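Local structure of PDZ domain protein (Parabacteroides distasonis, 4L8N) at residues A[163-168]-A[278-282]; A[238-244]-A[263-269]; A[244-248]-A[259-263]. The protein is of unknown function but combines N-terminal and C-terminal PDZ domains with a DUF4136 domain and binds magnesium. One frame throughout, in Å; residues are numbered along the deposited sequence.

Contact 1: residues A[163-168]-A[278-282]; sequences VINECI and ARVHV
Two helices that lie on the same sheet can settle against each other through side chains, as segments 163-168 and 278-282 illustrate. Both are regular alpha-helix, internal to helices 158-175 and 274-285, with backbone bonds such as Cys167 N to Val163 O (3.1 Å) and Val282 N to Ala278 O (2.7 Å). Their axes run in the same sense, approach to 9.4 Å and cross at -28°. CA atoms face each other as Ile164-Ala278 (5.9 Å), Cys167-Arg279 (6.3 Å) and Ile168-Val282 (6.4 Å). No hydrogen bond spans the interface; 314 Å² is buried by van der Waals contact.

Cys167 and Val282 each point their CA-to-CB bond toward the partner helix. In the m rotamer Cys167 lays SG 3.8 Å from Arg279 CA and 3.9 Å from Arg279 CG, while its CB is 3.8 Å from Val282 CG1. Val282, in the t rotamer, uses that same CG1 to touch Ile168 N at 3.7 Å and Ile168 CG1 at 4.0 Å. Arg279 starts sideways, then reaches (m, t, t) across toward the N-terminal end of segment 163-168, so that Val163 CG1 sits over one face of its guanidinium, 3.8 Å from NH2. Ala278 CB lies 3.9 Å from Ile164 CG1 at the closest CA pair, consistent with its small side chain.

Beneath this seam Ile164, Ala278 and Val282 rest on Phe244, and Ile168 on Ile246, both of strand 240-250. The result is a helix pair layered on one sheet face, as in a two-layer sandwich of helices on a mainly antiparallel sheet, here in the DUF4136 region.

Contact 2: residues A[238-244]-A[263-269]; sequences AEYLLQF and EANELLE
The open end of the beta hairpin of strands 240-250 and 258-268, with a classic bulge beside a magnesium site, is formed by segments 238-244 and 263-269. Strands 240-244 and 263-268 run extended and antiparallel (166°, axes 4.8 Å apart). Tyr240-Leu268, Leu242-Glu266 and Phe244-Ala264 are hydrogen-bonded pairs; Leu241-Leu267 and Gln243-Asn265 are non-hydrogen-bonded pairs, whose side chains take the other face. Reciprocal rungs join Leu242 N-Glu266 O (3.1 Å), Glu266 N-Leu242 O (2.9 Å), Phe244 N-Ala264 O (2.9 Å) and Ala264 N-Phe244 O (2.7 Å); Leu268 N donates to Tyr240 O (3.0 Å). Leu268, at chi1 -96°, brings CD1 to 3.8 Å from Leu242 CB. On the other face Leu241 CD2 meets Leu267 CD2 at 3.5 Å. The Glu266 carboxylate bonds Tyr277 OH and salt-bridges Arg215 of the second subunit. Glu239 belongs, with Asp270, to a magnesium-binding site; its side chain lies about 3 Å from a magnesium ion (nearest atoms). At the bulge, Leu268 O accepts Tyr240 N (3.2 Å) and, weakly, Glu239 N (3.0 Å).

Contact 3: residues A[244-248]-A[259-263]; sequences FGIRI and LWECE
How a sheet satisfies its polar groups on both sides of a strand pair is seen where segment 244-248 meets segment 259-263. The strands are almost exactly antiparallel (177°), with axes 4.6 Å apart. Ile246-Cys262 and Ile248-Trp260 are hydrogen-bonded pairs (CA-CA 5.3 and 5.2 Å); Gly245-Glu263 and Arg247-Glu261 are non-hydrogen-bonded pairs (4.1 and 4.5 Å).

Ile246 N donates to Cys262 O (2.8 Å) and Cys262 N returns to Ile246 O (2.9 Å). One pair further on, Ile248 N donates to Trp260 O (2.8 Å), but Ile248 O is answered by Leu259 N (2.9 Å), one residue earlier, where Leu259 leaves extended geometry with phi/psi of -80/-45. The alternate residues turn their backbone outward: Gly245, Arg247 and Glu261 bond Phe191, Gln189 and Thr134; Leu259 also has a backbone bond with Thr136. Weaker CA-H...O contacts supplement the rungs, Gly245 CA to Cys262 O at 3.1 Å and Glu261 CA to Ile246 O at 3.3 Å.

On the face of Arg247 and Glu261, Arg247 (chi1 t in the conformer given here) places NE 2.6 Å from Glu261 OE1, a salt bridge whose hydrogen bond is weak in angle; Phe191 adds a cation-pi contact. Glu263 OE2 accepts from Asn265 ND2. The opposite face is apolar: Ile248 CD1 packs 3.6 Å from Trp260 CE3, and Ile246 CG2 meets the indole edge at CZ3 (4.2 Å), while Trp260 NE1 bonds Thr292 OG1 and, weakly, Gln288 O. The chemistry thus implies an interior pair of strands, bonded on both flanks, that separates a charged face from a hydrophobic one.

Of the elements in these contacts, helix 158-175 comes first from the N terminus; strand 186-196, the sheet neighbour of strand 240-250, follows it. Then comes the hairpin: segments 244-248 and 259-263 close the innermost loop, only ten residues long, in contact 3. Contact 2 encloses it, extending the same ladder toward the magnesium-binding end, and the two share Phe244 and Glu263. Helix 274-285 comes directly after strand 258-268 and returns to helix 158-175, so contact 1 closes the outermost loop, spanning 109 residues. The three are therefore nested, none crossing. Phe244, part of contacts 2 and 3, carries the join to contact 1, its CZ lying 3.6 Å from Val282 CG2.

Contact 1: residues A[163-168]-A[278-282]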
ATOM      1  N   VAL A 163     -18.012  16.587   9.695  1.00 64.22           N
ATOM      2  CA  VAL A 163     -18.325  15.217  10.142  1.00 61.87           C
ATOM      3  C   VAL A 163     -17.033  14.535  10.577  1.00 63.33           C
ATOM      4  O   VAL A 163     -16.966  14.038  11.702  1.00 63.41           O
ATOM      5  CB  VAL A 163     -19.093  14.394   9.071  1.00 64.68           C
ATOM      6  CG1 VAL A 163     -19.238  12.925   9.485  1.00 62.68           C
ATOM      7  CG2 VAL A 163     -20.459  15.012   8.795  1.00 65.52           C
ATOM      8  N   ILE A 164     -16.011  14.553   9.701  1.00 58.70           N
ATOM      9  CA  ILE A 164     -14.677  13.996   9.941  1.00 57.39           C
ATOM     10  C   ILE A 164     -14.103  14.534  11.275  1.00 60.52           C
ATOM     11  O   ILE A 164     -13.807  13.749  12.168  1.00 60.36           O
ATOM     12  CB  ILE A 164     -13.714  14.291   8.740  1.00 60.45           C
ATOM     13  CG1 ILE A 164     -14.205  13.641   7.425  1.00 60.41           C
ATOM     14  CG2 ILE A 164     -12.282  13.840   9.067  1.00 59.67           C
ATOM     15  CD1 ILE A 164     -13.412  14.082   6.144  1.00 66.84           C
ATOM     16  N   ASN A 165     -13.997  15.858  11.420  1.00 57.79           N
ATOM     17  CA  ASN A 165     -13.441  16.510  12.608  1.00 58.33           C
ATOM     18  C   ASN A 165     -14.235  16.199  13.898  1.00 64.33           C
ATOM     19  O   ASN A 165     -13.634  16.081  14.962  1.00 64.14           O
ATOM     20  CB  ASN A 165     -13.330  18.014  12.382  1.00 55.38           C
ATOM     21  CG  ASN A 165     -12.319  18.426  11.332  1.00 69.46           C
ATOM     22  OD1 ASN A 165     -11.464  17.647  10.881  1.00 69.11           O
ATOM     23  ND2 ASN A 165     -12.335  19.697  10.983  1.00 59.48           N
ATOM     24  N   GLU A 166     -15.554  16.030  13.802  1.00 62.93           N
ATOM     25  CA  GLU A 166     -16.394  15.661  14.943  1.00 63.38           C
ATOM     26  C   GLU A 166     -16.048  14.239  15.416  1.00 65.28           C
ATOM     27  O   GLU A 166     -16.034  14.003  16.623  1.00 64.27           O
ATOM     28  CB  GLU A 166     -17.880  15.760  14.586  1.00 65.70           C
ATOM     29  CG  GLU A 166     -18.501  17.107  14.909  1.00 84.12           C
ATOM     30  CD  GLU A 166     -19.944  17.296  14.470  1.00119.08           C
ATOM     31  OE1 GLU A 166     -20.739  16.329  14.554  1.00116.02           O
ATOM     32  OE2 GLU A 166     -20.285  18.431  14.061  1.00116.90           O
ATOM     33  N   CYS A 167     -15.744  13.308  14.467  1.00 60.32           N
ATOM     34  CA  CYS A 167     -15.342  11.928  14.763  1.00 59.37           C
ATOM     35  C   CYS A 167     -13.984  11.915  15.457  1.00 61.93           C
ATOM     36  O   CYS A 167     -13.825  11.227  16.477  1.00 62.51           O
ATOM     37  CB  CYS A 167     -15.311  11.071  13.497  1.00 59.82           C
ATOM     38  SG  CYS A 167     -16.923  10.831  12.708  1.00 64.10           S
ATOM     39  N   ILE A 168     -13.002  12.661  14.897  1.00 55.96           N
ATOM     40  CA  ILE A 168     -11.655  12.753  15.457  1.00 55.47           C
ATOM     41  C   ILE A 168     -11.721  13.419  16.826  1.00 61.50           C
ATOM     42  O   ILE A 168     -11.073  12.928  17.761  1.00 62.37           O
ATOM     43  CB  ILE A 168     -10.651  13.472  14.521  1.00 58.47           C
ATOM     44  CG1 ILE A 168     -10.651  12.834  13.124  1.00 57.16           C
ATOM     45  CG2 ILE A 168      -9.216  13.470  15.131  1.00 59.35           C
ATOM     46  CD1 ILE A 168     -10.186  13.752  12.082  1.00 60.49           C
ATOM     47  N   ALA A 278     -15.310   7.695   7.201  1.00 53.44           N
ATOM     48  CA  ALA A 278     -14.677   8.352   8.365  1.00 53.65           C
ATOM     49  C   ALA A 278     -15.334   7.896   9.691  1.00 59.95           C
ATOM     50  O   ALA A 278     -14.616   7.499  10.618  1.00 59.16           O
ATOM     51  CB  ALA A 278     -14.748   9.878   8.241  1.00 54.68           C
ATOM     52  N   ARG A 279     -16.692   7.898   9.753  1.00 57.27           N
ATOM     53  CA  ARG A 279     -17.459   7.469  10.926  1.00 56.99           C
ATOM     54  C   ARG A 279     -17.050   6.076  11.405  1.00 58.09           C
ATOM     55  O   ARG A 279     -16.904   5.885  12.610  1.00 59.35           O
ATOM     56  CB  ARG A 279     -18.974   7.474  10.638  1.00 60.22           C
ATOM     57  CG  ARG A 279     -19.596   8.846  10.646  1.00 69.32           C
ATOM     58  CD  ARG A 279     -21.092   8.746  10.829  1.00 77.90           C
ATOM     59  NE  ARG A 279     -21.760  10.019  10.534  1.00 84.75           N
ATOM     60  CZ  ARG A 279     -21.936  11.002  11.414  1.00 95.53           C
ATOM     61  NH1 ARG A 279     -21.491  10.874  12.664  1.00 77.31           N
ATOM     62  NH2 ARG A 279     -22.557  12.116  11.056  1.00 82.51           N
ATOM     63  N   VAL A 280     -16.850   5.121  10.465  1.00 51.29           N
ATOM     64  CA  VAL A 280     -16.484   3.734  10.762  1.00 48.52           C
ATOM     65  C   VAL A 280     -15.001   3.607  11.125  1.00 51.07           C
ATOM     66  O   VAL A 280     -14.679   2.970  12.120  1.00 50.74           O
ATOM     67  CB  VAL A 280     -16.860   2.786   9.578  1.00 50.51           C
ATOM     68  CG1 VAL A 280     -16.400   1.347   9.804  1.00 48.44           C
ATOM     69  CG2 VAL A 280     -18.353   2.815   9.305  1.00 50.97           C
ATOM     70  N   HIS A 281     -14.107   4.197  10.324  1.00 48.61           N
ATOM     71  CA  HIS A 281     -12.653   4.008  10.414  1.00 46.28           C
ATOM     72  C   HIS A 281     -11.891   4.982  11.290  1.00 51.38           C
ATOM     73  O   HIS A 281     -10.881   4.545  11.844  1.00 51.75           O
ATOM     74  CB  HIS A 281     -12.060   3.954   9.020  1.00 45.42           C
ATOM     75  CG  HIS A 281     -12.622   2.804   8.245  1.00 48.08           C
ATOM     76  ND1 HIS A 281     -13.795   2.930   7.515  1.00 50.01           N
ATOM     77  CD2 HIS A 281     -12.191   1.518   8.162  1.00 49.34           C
ATOM     78  CE1 HIS A 281     -14.014   1.734   6.973  1.00 49.34           C
ATOM     79  NE2 HIS A 281     -13.072   0.856   7.320  1.00 49.32           N
ATOM     80  N   VAL A 282     -12.355   6.242  11.499  1.00 48.86           N
ATOM     81  CA  VAL A 282     -11.666   7.152  12.440  1.00 49.53           C
ATOM     82  C   VAL A 282     -11.409   6.403  13.801  1.00 54.35           C
ATOM     83  O   VAL A 282     -10.254   6.413  14.262  1.00 54.35           O
ATOM     84  CB  VAL A 282     -12.405   8.513  12.671  1.00 53.63           C
ATOM     85  CG1 VAL A 282     -12.005   9.171  13.998  1.00 52.23           C
ATOM     86  CG2 VAL A 282     -12.177   9.468  11.507  1.00 54.19           C
TER

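Contact 2: residues A[238-244]-A[263-269]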
ATOM      1  N   ALA A 238     -10.881  -2.981  -9.174  1.00 89.93           N
ATOM      2  CA  ALA A 238     -11.513  -1.845  -8.498  1.00 87.23           C
ATOM      3  C   ALA A 238     -11.954  -0.746  -9.472  1.00 88.23           C
ATOM      4  O   ALA A 238     -11.125  -0.222 -10.209  1.00 86.47           O
ATOM      5  CB  ALA A 238     -10.553  -1.258  -7.474  1.00 86.12           C
ATOM      6  N   GLU A 239     -13.249  -0.365  -9.434  1.00 84.14           N
ATOM      7  CA  GLU A 239     -13.779   0.727 -10.269  1.00 84.30           C
ATOM      8  C   GLU A 239     -13.378   2.052  -9.686  1.00 84.16           C
ATOM      9  O   GLU A 239     -13.038   2.965 -10.425  1.00 84.14           O
ATOM     10  CB  GLU A 239     -15.327   0.705 -10.406  1.00 86.83           C
ATOM     11  CG  GLU A 239     -16.017  -0.653 -10.359  1.00101.29           C
ATOM     12  CD  GLU A 239     -17.498  -0.672 -10.708  1.00125.18           C
ATOM     13  OE1 GLU A 239     -18.037   0.375 -11.139  1.00115.95           O
ATOM     14  OE2 GLU A 239     -18.123  -1.745 -10.540  1.00121.19           O
ATOM     15  N   TYR A 240     -13.470   2.160  -8.341  1.00 78.00           N
ATOM     16  CA  TYR A 240     -13.226   3.365  -7.548  1.00 75.13           C
ATOM     17  C   TYR A 240     -12.036   3.245  -6.577  1.00 74.36           C
ATOM     18  O   TYR A 240     -11.682   2.156  -6.106  1.00 71.21           O
ATOM     19  CB  TYR A 240     -14.483   3.703  -6.727  1.00 75.13           C
ATOM     20  CG  TYR A 240     -15.711   4.010  -7.550  1.00 78.85           C
ATOM     21  CD1 TYR A 240     -15.954   5.298  -8.023  1.00 82.24           C
ATOM     22  CD2 TYR A 240     -16.649   3.019  -7.839  1.00 80.26           C
ATOM     23  CE1 TYR A 240     -17.096   5.590  -8.774  1.00 86.14           C
ATOM     24  CE2 TYR A 240     -17.803   3.304  -8.568  1.00 82.50           C
ATOM     25  CZ  TYR A 240     -18.027   4.592  -9.029  1.00 92.02           C
ATOM     26  OH  TYR A 240     -19.172   4.879  -9.732  1.00 95.67           O
ATOM     27  N   LEU A 241     -11.460   4.403  -6.249  1.00 70.27           N
ATOM     28  CA  LEU A 241     -10.354   4.525  -5.296  1.00 68.12           C
ATOM     29  C   LEU A 241     -10.750   5.471  -4.179  1.00 66.91           C
ATOM     30  O   LEU A 241     -11.344   6.535  -4.430  1.00 65.20           O
ATOM     31  CB  LEU A 241      -9.045   5.003  -5.971  1.00 68.43           C
ATOM     32  CG  LEU A 241      -8.555   4.188  -7.165  1.00 74.52           C
ATOM     33  CD1 LEU A 241      -7.518   4.958  -7.967  1.00 76.30           C
ATOM     34  CD2 LEU A 241      -8.078   2.796  -6.760  1.00 73.00           C
ATOM     35  N   LEU A 242     -10.449   5.058  -2.946  1.00 60.99           N
ATOM     36  CA  LEU A 242     -10.747   5.845  -1.759  1.00 59.68           C
ATOM     37  C   LEU A 242      -9.482   6.068  -0.941  1.00 63.24           C
ATOM     38  O   LEU A 242      -8.755   5.117  -0.596  1.00 61.52           O
ATOM     39  CB  LEU A 242     -11.849   5.195  -0.882  1.00 58.53           C
ATOM     40  CG  LEU A 242     -12.486   6.089   0.211  1.00 61.65           C
ATOM     41  CD1 LEU A 242     -13.977   5.774   0.386  1.00 62.04           C
ATOM     42  CD2 LEU A 242     -11.762   5.944   1.568  1.00 59.34           C
ATOM     43  N   GLN A 243      -9.273   7.335  -0.584  1.00 59.44           N
ATOM     44  CA  GLN A 243      -8.198   7.728   0.298  1.00 58.80           C
ATOM     45  C   GLN A 243      -8.781   8.519   1.467  1.00 60.47           C
ATOM     46  O   GLN A 243      -9.666   9.360   1.281  1.00 60.46           O
ATOM     47  CB  GLN A 243      -7.116   8.539  -0.437  1.00 60.75           C
ATOM     48  CG  GLN A 243      -5.913   8.849   0.462  1.00 72.41           C
ATOM     49  CD  GLN A 243      -4.944   9.829  -0.134  1.00 88.04           C
ATOM     50  OE1 GLN A 243      -3.861   9.452  -0.582  1.00 82.38           O
ATOM     51  NE2 GLN A 243      -5.288  11.111  -0.104  1.00 77.11           N
ATOM     52  N   PHE A 244      -8.297   8.231   2.669  1.00 54.42           N
ATOM     53  CA  PHE A 244      -8.706   8.944   3.872  1.00 53.20           C
ATOM     54  C   PHE A 244      -7.530   8.939   4.846  1.00 57.26           C
ATOM     55  O   PHE A 244      -6.972   7.886   5.156  1.00 58.27           O
ATOM     56  CB  PHE A 244     -10.004   8.373   4.498  1.00 53.86           C
ATOM     57  CG  PHE A 244     -10.399   9.065   5.778  1.00 54.68           C
ATOM     58  CD1 PHE A 244     -10.800  10.397   5.776  1.00 57.90           C
ATOM     59  CD2 PHE A 244     -10.346   8.399   6.993  1.00 55.87           C
ATOM     60  CE1 PHE A 244     -11.108  11.056   6.971  1.00 58.10           C
ATOM     61  CE2 PHE A 244     -10.674   9.056   8.187  1.00 58.06           C
ATOM     62  CZ  PHE A 244     -11.035  10.385   8.166  1.00 56.01           C
ATOM     63  N   GLU A 263      -3.067   6.856   7.071  1.00 49.83           N
ATOM     64  CA  GLU A 263      -3.670   6.925   5.746  1.00 50.36           C
ATOM     65  C   GLU A 263      -4.293   5.594   5.380  1.00 54.19           C
ATOM     66  O   GLU A 263      -3.642   4.558   5.421  1.00 53.65           O
ATOM     67  CB  GLU A 263      -2.611   7.329   4.698  1.00 51.86           C
ATOM     68  CG  GLU A 263      -3.167   7.862   3.391  1.00 56.72           C
ATOM     69  CD  GLU A 263      -2.130   8.099   2.314  1.00 74.91           C
ATOM     70  OE1 GLU A 263      -1.292   9.017   2.470  1.00 70.61           O
ATOM     71  OE2 GLU A 263      -2.181   7.386   1.289  1.00 79.85           O
ATOM     72  N   ALA A 264      -5.566   5.633   5.059  1.00 53.17           N
ATOM     73  CA  ALA A 264      -6.326   4.478   4.592  1.00 54.42           C
ATOM     74  C   ALA A 264      -6.490   4.585   3.078  1.00 57.69           C
ATOM     75  O   ALA A 264      -6.898   5.646   2.561  1.00 55.95           O
ATOM     76  CB  ALA A 264      -7.684   4.418   5.276  1.00 55.11           C
ATOM     77  N   ASN A 265      -6.109   3.509   2.376  1.00 54.80           N
ATOM     78  CA  ASN A 265      -6.236   3.399   0.928  1.00 56.74           C
ATOM     79  C   ASN A 265      -7.047   2.156   0.623  1.00 63.13           C
ATOM     80  O   ASN A 265      -6.605   1.023   0.853  1.00 63.42           O
ATOM     81  CB  ASN A 265      -4.886   3.408   0.233  1.00 60.09           C
ATOM     82  CG  ASN A 265      -4.229   4.765   0.306  1.00 77.36           C
ATOM     83  OD1 ASN A 265      -4.636   5.717  -0.383  1.00 75.06           O
ATOM     84  ND2 ASN A 265      -3.199   4.874   1.151  1.00 56.26           N
ATOM     85  N   GLU A 266      -8.279   2.394   0.167  1.00 60.98           N
ATOM     86  CA  GLU A 266      -9.284   1.366  -0.070  1.00 61.58           C
ATOM     87  C   GLU A 266      -9.578   1.144  -1.563  1.00 64.97           C
ATOM     88  O   GLU A 266      -9.743   2.113  -2.302  1.00 63.07           O
ATOM     89  CB  GLU A 266     -10.564   1.802   0.669  1.00 62.59           C
ATOM     90  CG  GLU A 266     -11.340   0.671   1.299  1.00 70.89           C
ATOM     91  CD  GLU A 266     -10.688  -0.002   2.485  1.00 81.27           C
ATOM     92  OE1 GLU A 266     -10.646   0.622   3.569  1.00 64.03           O
ATOM     93  OE2 GLU A 266     -10.288  -1.184   2.350  1.00 68.24           O
ATOM     94  N   LEU A 267      -9.620  -0.132  -2.002  1.00 64.96           N
ATOM     95  CA  LEU A 267      -9.970  -0.492  -3.400  1.00 67.57           C
ATOM     96  C   LEU A 267     -11.459  -0.823  -3.448  1.00 70.16           C
ATOM     97  O   LEU A 267     -11.900  -1.821  -2.863  1.00 67.35           O
ATOM     98  CB  LEU A 267      -9.128  -1.653  -3.967  1.00 68.93           C
ATOM     99  CG  LEU A 267      -7.644  -1.399  -4.233  1.00 74.32           C
ATOM    100  CD1 LEU A 267      -7.031  -2.585  -4.940  1.00 76.09           C
ATOM    101  CD2 LEU A 267      -7.423  -0.168  -5.078  1.00 76.42           C
ATOM    102  N   LEU A 268     -12.230   0.036  -4.114  1.00 69.75           N
ATOM    103  CA  LEU A 268     -13.678  -0.073  -4.125  1.00 72.10           C
ATOM    104  C   LEU A 268     -14.316  -0.663  -5.373  1.00 78.55           C
ATOM    105  O   LEU A 268     -13.917  -0.391  -6.513  1.00 77.91           O
ATOM    106  CB  LEU A 268     -14.288   1.295  -3.866  1.00 72.72           C
ATOM    107  CG  LEU A 268     -14.659   1.536  -2.422  1.00 78.13           C
ATOM    108  CD1 LEU A 268     -13.446   1.841  -1.578  1.00 77.48           C
ATOM    109  CD2 LEU A 268     -15.582   2.671  -2.319  1.00 83.00           C
ATOM    110  N   GLU A 269     -15.389  -1.428  -5.098  1.00 77.94           N
ATOM    111  CA  GLU A 269     -16.280  -2.120  -6.035  1.00 80.20           C
ATOM    112  C   GLU A 269     -17.400  -1.170  -6.478  1.00 86.58           C
ATOM    113  O   GLU A 269     -17.715  -1.134  -7.670  1.00 89.50           O
ATOM    114  CB  GLU A 269     -16.878  -3.402  -5.402  1.00 81.25           C
ATOM    115  CG  GLU A 269     -15.864  -4.320  -4.731  1.00 89.41           C
ATOM    116  CD  GLU A 269     -16.434  -5.630  -4.227  1.00107.62           C
ATOM    117  OE1 GLU A 269     -16.966  -5.658  -3.093  1.00 98.56           O
ATOM    118  OE2 GLU A 269     -16.342  -6.635  -4.967  1.00106.67           O
TER

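Contact 3: residues A[244-248]-A[259-263]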
ATOM      1  N   PHE A 244      -8.297   8.231   2.669  1.00 54.42           N
ATOM      2  CA  PHE A 244      -8.706   8.944   3.872  1.00 53.20           C
ATOM      3  C   PHE A 244      -7.530   8.939   4.846  1.00 57.26           C
ATOM      4  O   PHE A 244      -6.972   7.886   5.156  1.00 58.27           O
ATOM      5  CB  PHE A 244     -10.004   8.373   4.498  1.00 53.86           C
ATOM      6  CG  PHE A 244     -10.399   9.065   5.778  1.00 54.68           C
ATOM      7  CD1 PHE A 244     -10.800  10.397   5.776  1.00 57.90           C
ATOM      8  CD2 PHE A 244     -10.346   8.399   6.993  1.00 55.87           C
ATOM      9  CE1 PHE A 244     -11.108  11.056   6.971  1.00 58.10           C
ATOM     10  CE2 PHE A 244     -10.674   9.056   8.187  1.00 58.06           C
ATOM     11  CZ  PHE A 244     -11.035  10.385   8.166  1.00 56.01           C
ATOM     12  N   GLY A 245      -7.127  10.126   5.264  1.00 53.22           N
ATOM     13  CA  GLY A 245      -6.004  10.289   6.174  1.00 52.23           C
ATOM     14  C   GLY A 245      -6.201  11.290   7.290  1.00 55.11           C
ATOM     15  O   GLY A 245      -6.977  12.244   7.160  1.00 54.57           O
ATOM     16  N   ILE A 246      -5.499  11.042   8.413  1.00 50.99           N
ATOM     17  CA  ILE A 246      -5.439  11.913   9.589  1.00 49.93           C
ATOM     18  C   ILE A 246      -3.952  12.286   9.765  1.00 57.44           C
ATOM     19  O   ILE A 246      -3.082  11.404   9.748  1.00 56.78           O
ATOM     20  CB  ILE A 246      -6.075  11.288  10.879  1.00 51.44           C
ATOM     21  CG1 ILE A 246      -7.529  10.814  10.649  1.00 51.29           C
ATOM     22  CG2 ILE A 246      -5.995  12.242  12.082  1.00 50.43           C
ATOM     23  CD1 ILE A 246      -8.102   9.855  11.765  1.00 51.79           C
ATOM     24  N   ARG A 247      -3.683  13.599   9.904  1.00 56.15           N
ATOM     25  CA  ARG A 247      -2.345  14.148  10.104  0.50 56.13           C
ATOM     26  C   ARG A 247      -2.320  14.878  11.436  1.00 59.51           C
ATOM     27  O   ARG A 247      -3.153  15.763  11.653  1.00 60.35           O
ATOM     28  CB  ARG A 247      -1.968  15.087   8.940  0.50 58.38           C
ATOM     29  CG  ARG A 247      -0.471  15.163   8.643  0.50 69.09           C
ATOM     30  CD  ARG A 247      -0.167  16.020   7.415  0.50 79.23           C
ATOM     31  NE  ARG A 247       0.288  15.228   6.266  0.50 83.30           N
ATOM     32  CZ  ARG A 247      -0.380  15.107   5.122  0.50 95.97           C
ATOM     33  NH1 ARG A 247      -1.530  15.746   4.944  0.50 88.89           N
ATOM     34  NH2 ARG A 247       0.103  14.351   4.142  0.50 71.75           N
ATOM     35  N   ILE A 248      -1.399  14.473  12.369  1.00 53.76           N
ATOM     36  CA  ILE A 248      -1.282  15.134  13.696  1.00 52.94           C
ATOM     37  C   ILE A 248       0.024  15.965  13.692  1.00 55.76           C
ATOM     38  O   ILE A 248       1.124  15.403  13.784  1.00 54.40           O
ATOM     39  CB  ILE A 248      -1.386  14.164  14.924  1.00 54.95           C
ATOM     40  CG1 ILE A 248      -2.748  13.424  14.966  1.00 53.57           C
ATOM     41  CG2 ILE A 248      -1.070  14.908  16.254  1.00 54.25           C
ATOM     42  CD1 ILE A 248      -2.937  12.405  16.133  1.00 52.98           C
ATOM     43  N   LEU A 259       3.899  14.443  13.628  1.00 51.01           N
ATOM     44  CA  LEU A 259       4.177  13.485  14.702  1.00 50.20           C
ATOM     45  C   LEU A 259       3.669  12.103  14.347  1.00 51.44           C
ATOM     46  O   LEU A 259       4.363  11.107  14.547  1.00 50.94           O
ATOM     47  CB  LEU A 259       3.536  13.930  16.031  1.00 50.32           C
ATOM     48  CG  LEU A 259       3.934  15.287  16.603  1.00 55.64           C
ATOM     49  CD1 LEU A 259       3.057  15.624  17.754  1.00 56.19           C
ATOM     50  CD2 LEU A 259       5.367  15.285  17.117  1.00 56.95           C
ATOM     51  N   TRP A 260       2.457  12.058  13.821  1.00 46.83           N
ATOM     52  CA  TRP A 260       1.734  10.838  13.516  1.00 47.50           C
ATOM     53  C   TRP A 260       0.782  11.104  12.358  1.00 52.91           C
ATOM     54  O   TRP A 260       0.117  12.166  12.311  1.00 51.55           O
ATOM     55  CB  TRP A 260       0.949  10.429  14.790  1.00 46.62           C
ATOM     56  CG  TRP A 260       0.200   9.125  14.736  1.00 46.22           C
ATOM     57  CD1 TRP A 260       0.624   7.926  15.229  1.00 48.90           C
ATOM     58  CD2 TRP A 260      -1.170   8.941  14.357  1.00 44.93           C
ATOM     59  NE1 TRP A 260      -0.372   6.990  15.122  1.00 47.75           N
ATOM     60  CE2 TRP A 260      -1.484   7.580  14.575  1.00 48.05           C
ATOM     61  CE3 TRP A 260      -2.162   9.788  13.832  1.00 45.72           C
ATOM     62  CZ2 TRP A 260      -2.750   7.057  14.321  1.00 45.84           C
ATOM     63  CZ3 TRP A 260      -3.396   9.249  13.519  1.00 46.29           C
ATOM     64  CH2 TRP A 260      -3.696   7.913  13.813  1.00 46.33           C
ATOM     65  N   GLU A 261       0.734  10.140  11.421  1.00 50.11           N
ATOM     66  CA  GLU A 261      -0.104  10.192  10.234  1.00 50.15           C
ATOM     67  C   GLU A 261      -0.614   8.801   9.948  1.00 52.13           C
ATOM     68  O   GLU A 261       0.147   7.836  10.014  1.00 51.84           O
ATOM     69  CB  GLU A 261       0.684  10.772   9.028  1.00 52.49           C
ATOM     70  CG  GLU A 261      -0.169  11.120   7.805  1.00 65.82           C
ATOM     71  CD  GLU A 261       0.530  11.803   6.638  1.00 82.50           C
ATOM     72  OE1 GLU A 261       1.116  12.887   6.847  1.00 70.09           O
ATOM     73  OE2 GLU A 261       0.433  11.295   5.499  1.00 77.13           O
ATOM     74  N   CYS A 262      -1.920   8.694   9.701  1.00 48.48           N
ATOM     75  CA  CYS A 262      -2.583   7.448   9.355  1.00 48.63           C
ATOM     76  C   CYS A 262      -3.387   7.664   8.095  1.00 52.10           C
ATOM     77  O   CYS A 262      -4.206   8.592   8.019  1.00 50.53           O
ATOM     78  CB  CYS A 262      -3.445   6.911  10.491  1.00 49.77           C
ATOM     79  SG  CYS A 262      -4.017   5.207  10.229  1.00 54.05           S
ATOM     80  N   GLU A 263      -3.067   6.856   7.071  1.00 49.83           N
ATOM     81  CA  GLU A 263      -3.670   6.925   5.746  1.00 50.36           C
ATOM     82  C   GLU A 263      -4.293   5.594   5.380  1.00 54.19           C
ATOM     83  O   GLU A 263      -3.642   4.558   5.421  1.00 53.65           O
ATOM     84  CB  GLU A 263      -2.611   7.329   4.698  1.00 51.86           C
ATOM     85  CG  GLU A 263      -3.167   7.862   3.391  1.00 56.72           C
ATOM     86  CD  GLU A 263      -2.130   8.099   2.314  1.00 74.91           C
ATOM     87  OE1 GLU A 263      -1.292   9.017   2.470  1.00 70.61           O
ATOM     88  OE2 GLU A 263      -2.181   7.386   1.289  1.00 79.85           O
TER